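Local coordinates for protein Rab GDP-dissociation inhibitor (Saccharomyces cerevisiae, PDB 2BCG) that binds prenylated, GDP-bound Rab GTPases such as Sec4 and Ypt7, slows their release of GDP and extracts them from membranes, at residues R148-F153 with N189-F194. Sequence-based numbering, arbitrary orientation. Where two conformers were deposited one is given.
With GER (geran-8-yl geran), chain D; GER (geran-8-yl geran), chain C.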
# COMPACT_ATOMS: atom_id res chain seq x y z
N ARG A 148 11.85 26.03 27.77
CA ARG A 148 12.82 25.44 28.69
C ARG A 148 12.23 24.26 29.48
O ARG A 148 12.92 23.24 29.67
CB ARG A 148 13.40 26.52 29.62
CG ARG A 148 14.28 27.53 28.89
CD ARG A 148 14.93 28.55 29.83
NE ARG A 148 15.59 29.60 29.05
CZ ARG A 148 16.19 30.67 29.56
NH1 ARG A 148 16.22 30.87 30.87
NH2 ARG A 148 16.75 31.55 28.73
N ARG A 149 10.98 24.40 29.92
CA ARG A 149 10.30 23.32 30.64
C ARG A 149 10.01 22.15 29.68
O ARG A 149 10.15 20.99 30.05
CB ARG A 149 9.00 23.80 31.29
CG ARG A 149 9.21 24.71 32.53
CD ARG A 149 7.89 25.10 33.15
NE ARG A 149 7.19 26.16 32.41
CZ ARG A 149 7.34 27.46 32.63
NH1 ARG A 149 8.17 27.90 33.58
NH2 ARG A 149 6.66 28.35 31.90
N MET A 150 9.60 22.48 28.45
CA MET A 150 9.41 21.49 27.37
C MET A 150 10.67 20.67 27.11
O MET A 150 10.60 19.44 26.95
CB MET A 150 9.01 22.24 26.10
CG MET A 150 8.90 21.38 24.85
SD MET A 150 7.56 20.22 25.04
CE MET A 150 7.66 19.35 23.47
N LYS A 151 11.81 21.35 27.04
CA LYS A 151 13.12 20.72 26.81
C LYS A 151 13.51 19.69 27.87
O LYS A 151 13.97 18.58 27.54
CB LYS A 151 14.19 21.81 26.71
CG LYS A 151 15.57 21.31 26.34
CD LYS A 151 16.32 22.38 25.59
CE LYS A 151 17.81 22.10 25.47
NZ LYS A 151 18.39 23.20 24.62
N LYS A 152 13.32 20.03 29.14
CA LYS A 152 13.60 19.08 30.21
C LYS A 152 12.72 17.85 30.10
O LYS A 152 13.18 16.74 30.32
CB LYS A 152 13.45 19.74 31.57
CG LYS A 152 14.43 20.87 31.77
CD LYS A 152 14.28 21.51 33.12
CE LYS A 152 15.62 22.11 33.53
NZ LYS A 152 15.52 22.85 34.81
N PHE A 153 11.46 18.06 29.74
CA PHE A 153 10.54 16.96 29.47
C PHE A 153 11.08 16.03 28.36
O PHE A 153 11.15 14.82 28.54
CB PHE A 153 9.16 17.50 29.09
CG PHE A 153 8.21 16.45 28.60
CD1 PHE A 153 7.61 15.58 29.50
CD2 PHE A 153 7.88 16.36 27.24
CE1 PHE A 153 6.72 14.60 29.07
CE2 PHE A 153 6.98 15.40 26.80
CZ PHE A 153 6.40 14.52 27.71
N ASN A 189 -1.28 24.21 30.21
CA ASN A 189 -2.31 23.53 29.39
C ASN A 189 -2.07 23.60 27.89
O ASN A 189 -2.36 22.63 27.19
CB ASN A 189 -3.72 24.03 29.74
CG ASN A 189 -4.17 23.59 31.12
OD1 ASN A 189 -4.42 22.41 31.38
ND2 ASN A 189 -4.28 24.56 32.03
N SER A 190 -1.55 24.72 27.39
CA SER A 190 -1.28 24.82 25.94
C SER A 190 -0.15 23.85 25.52
O SER A 190 -0.23 23.22 24.46
CB SER A 190 -1.03 26.25 25.47
OG SER A 190 0.02 26.85 26.18
N THR A 191 0.85 23.70 26.38
CA THR A 191 1.97 22.76 26.12
C THR A 191 1.49 21.32 26.20
O THR A 191 1.86 20.48 25.36
CB THR A 191 3.14 23.01 27.08
OG1 THR A 191 3.65 24.33 26.86
CG2 THR A 191 4.27 22.05 26.87
N LYS A 192 0.62 21.04 27.16
CA LYS A 192 0.03 19.72 27.26
C LYS A 192 -0.69 19.39 25.95
O LYS A 192 -0.49 18.29 25.43
CB LYS A 192 -0.92 19.60 28.45
CG LYS A 192 -0.29 19.80 29.82
CD LYS A 192 -1.39 19.55 30.84
CE LYS A 192 -1.11 20.20 32.18
NZ LYS A 192 -2.19 19.84 33.14
N GLU A 193 -1.51 20.32 25.43
CA GLU A 193 -2.29 20.10 24.18
C GLU A 193 -1.35 19.83 23.02
O GLU A 193 -1.58 18.90 22.23
CB GLU A 193 -3.21 21.30 23.86
CG GLU A 193 -3.50 21.48 22.32
CD GLU A 193 -4.52 22.57 22.00
OE1 GLU A 193 -4.18 23.56 21.29
OE2 GLU A 193 -5.66 22.43 22.45
N PHE A 194 -0.29 20.62 22.93
CA PHE A 194 0.70 20.44 21.87
C PHE A 194 1.37 19.07 21.93
O PHE A 194 1.46 18.35 20.92
CB PHE A 194 1.77 21.54 21.89
CG PHE A 194 2.85 21.30 20.89
CD1 PHE A 194 2.67 21.67 19.54
CD2 PHE A 194 4.02 20.64 21.26
CE1 PHE A 194 3.68 21.40 18.60
CE2 PHE A 194 5.03 20.36 20.33
CZ PHE A 194 4.86 20.75 19.00
C1 GER D . 14.96 10.84 20.50
C2 GER D . 14.71 12.37 20.48
C3 GER D . 13.97 13.07 21.44
C4 GER D . 13.31 12.39 22.64
C5 GER D . 13.80 14.59 21.26
C6 GER D . 14.66 15.42 22.23
C7 GER D . 14.67 16.77 21.87
C8 GER D . 15.01 17.89 22.63
C9 GER D . 15.44 17.75 24.10
C10 GER D . 14.96 19.29 21.98
C11 GER D . 13.74 20.13 22.40
C12 GER D . 13.94 21.47 22.07
C13 GER D . 13.11 22.57 22.30
C14 GER D . 11.75 22.45 22.98
C15 GER D . 13.57 23.96 21.84
C16 GER D . 14.29 24.69 22.96
C17 GER D . 14.46 26.03 22.65
C18 GER D . 14.48 27.09 23.54
C19 GER D . 14.30 26.84 25.05
C20 GER D . 14.69 28.52 23.00
C1 GER C . 18.51 12.25 18.28
C2 GER C . 18.17 13.53 17.51
C3 GER C . 17.82 14.74 18.13
C4 GER C . 17.77 14.84 19.67
C5 GER C . 17.50 16.00 17.29
C6 GER C . 16.15 15.89 16.54
C7 GER C . 15.07 16.39 17.28
C8 GER C . 13.83 15.76 17.49
C9 GER C . 13.59 14.36 16.91
C10 GER C . 12.72 16.42 18.35
C11 GER C . 11.64 17.24 17.61
C12 GER C . 11.12 18.17 18.52
C13 GER C . 9.83 18.68 18.74
C14 GER C . 8.62 18.25 17.90
C15 GER C . 9.64 19.71 19.88
C16 GER C . 8.63 20.82 19.57
C17 GER C . 9.13 22.08 19.94
C18 GER C . 8.48 23.32 19.99
C19 GER C . 7.00 23.52 19.63
C20 GER C . 9.27 24.54 20.43
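The pocket for two geranylgeranyl chains in this Rab GDP-dissociation inhibitor is walled by helices, and where helix 144-159 meets helix 189-199, Met150 and Phe194 touch the lipids as well as each other. Met150 reaches across to Thr191 and Phe194. Its CG stands anti to the backbone N (chi1 174°), and a bend at the next bond (chi2 65°) directs the thioether toward the other helix. SD lies 4.2 Å from Thr191 CG2, the two side chains meeting obliquely, while CE comes to the edge of the Phe194 ring, close to its plane, 4.2 Å from CE2. No hydrogen bond spans the pair. With chi1 at -62°, Thr191 turns its methyl to the sulfur, and its OG1 is hydrogen-bonded to Glu146 of helix 144-159.

Met150 and Phe194 also meet the lipids. Met150 CG is 3.6 Å from C14 of the chain D geranylgeranyl, and CE lies 4.1 Å from C15 of the chain C one. Phe194 CE2 is 3.7 Å from C16 of the chain C lipid, whose C19 approaches the ring obliquely, 3.6 Å from CZ. Lys151 adds the aliphatic part of its extended side chain, with CD 4.0 Å from C16 of the chain D lipid. A serine in place of Phe194 would probably deprive the chain C lipid's C16 and C19 of their aromatic neighbour and leave Met150 CE without the ring edge it rests on. Met199, touched by both Met150 and Phe194, continues this apolar wall, a lining typical of the helical prenyl-binding site of Rab GDI proteins.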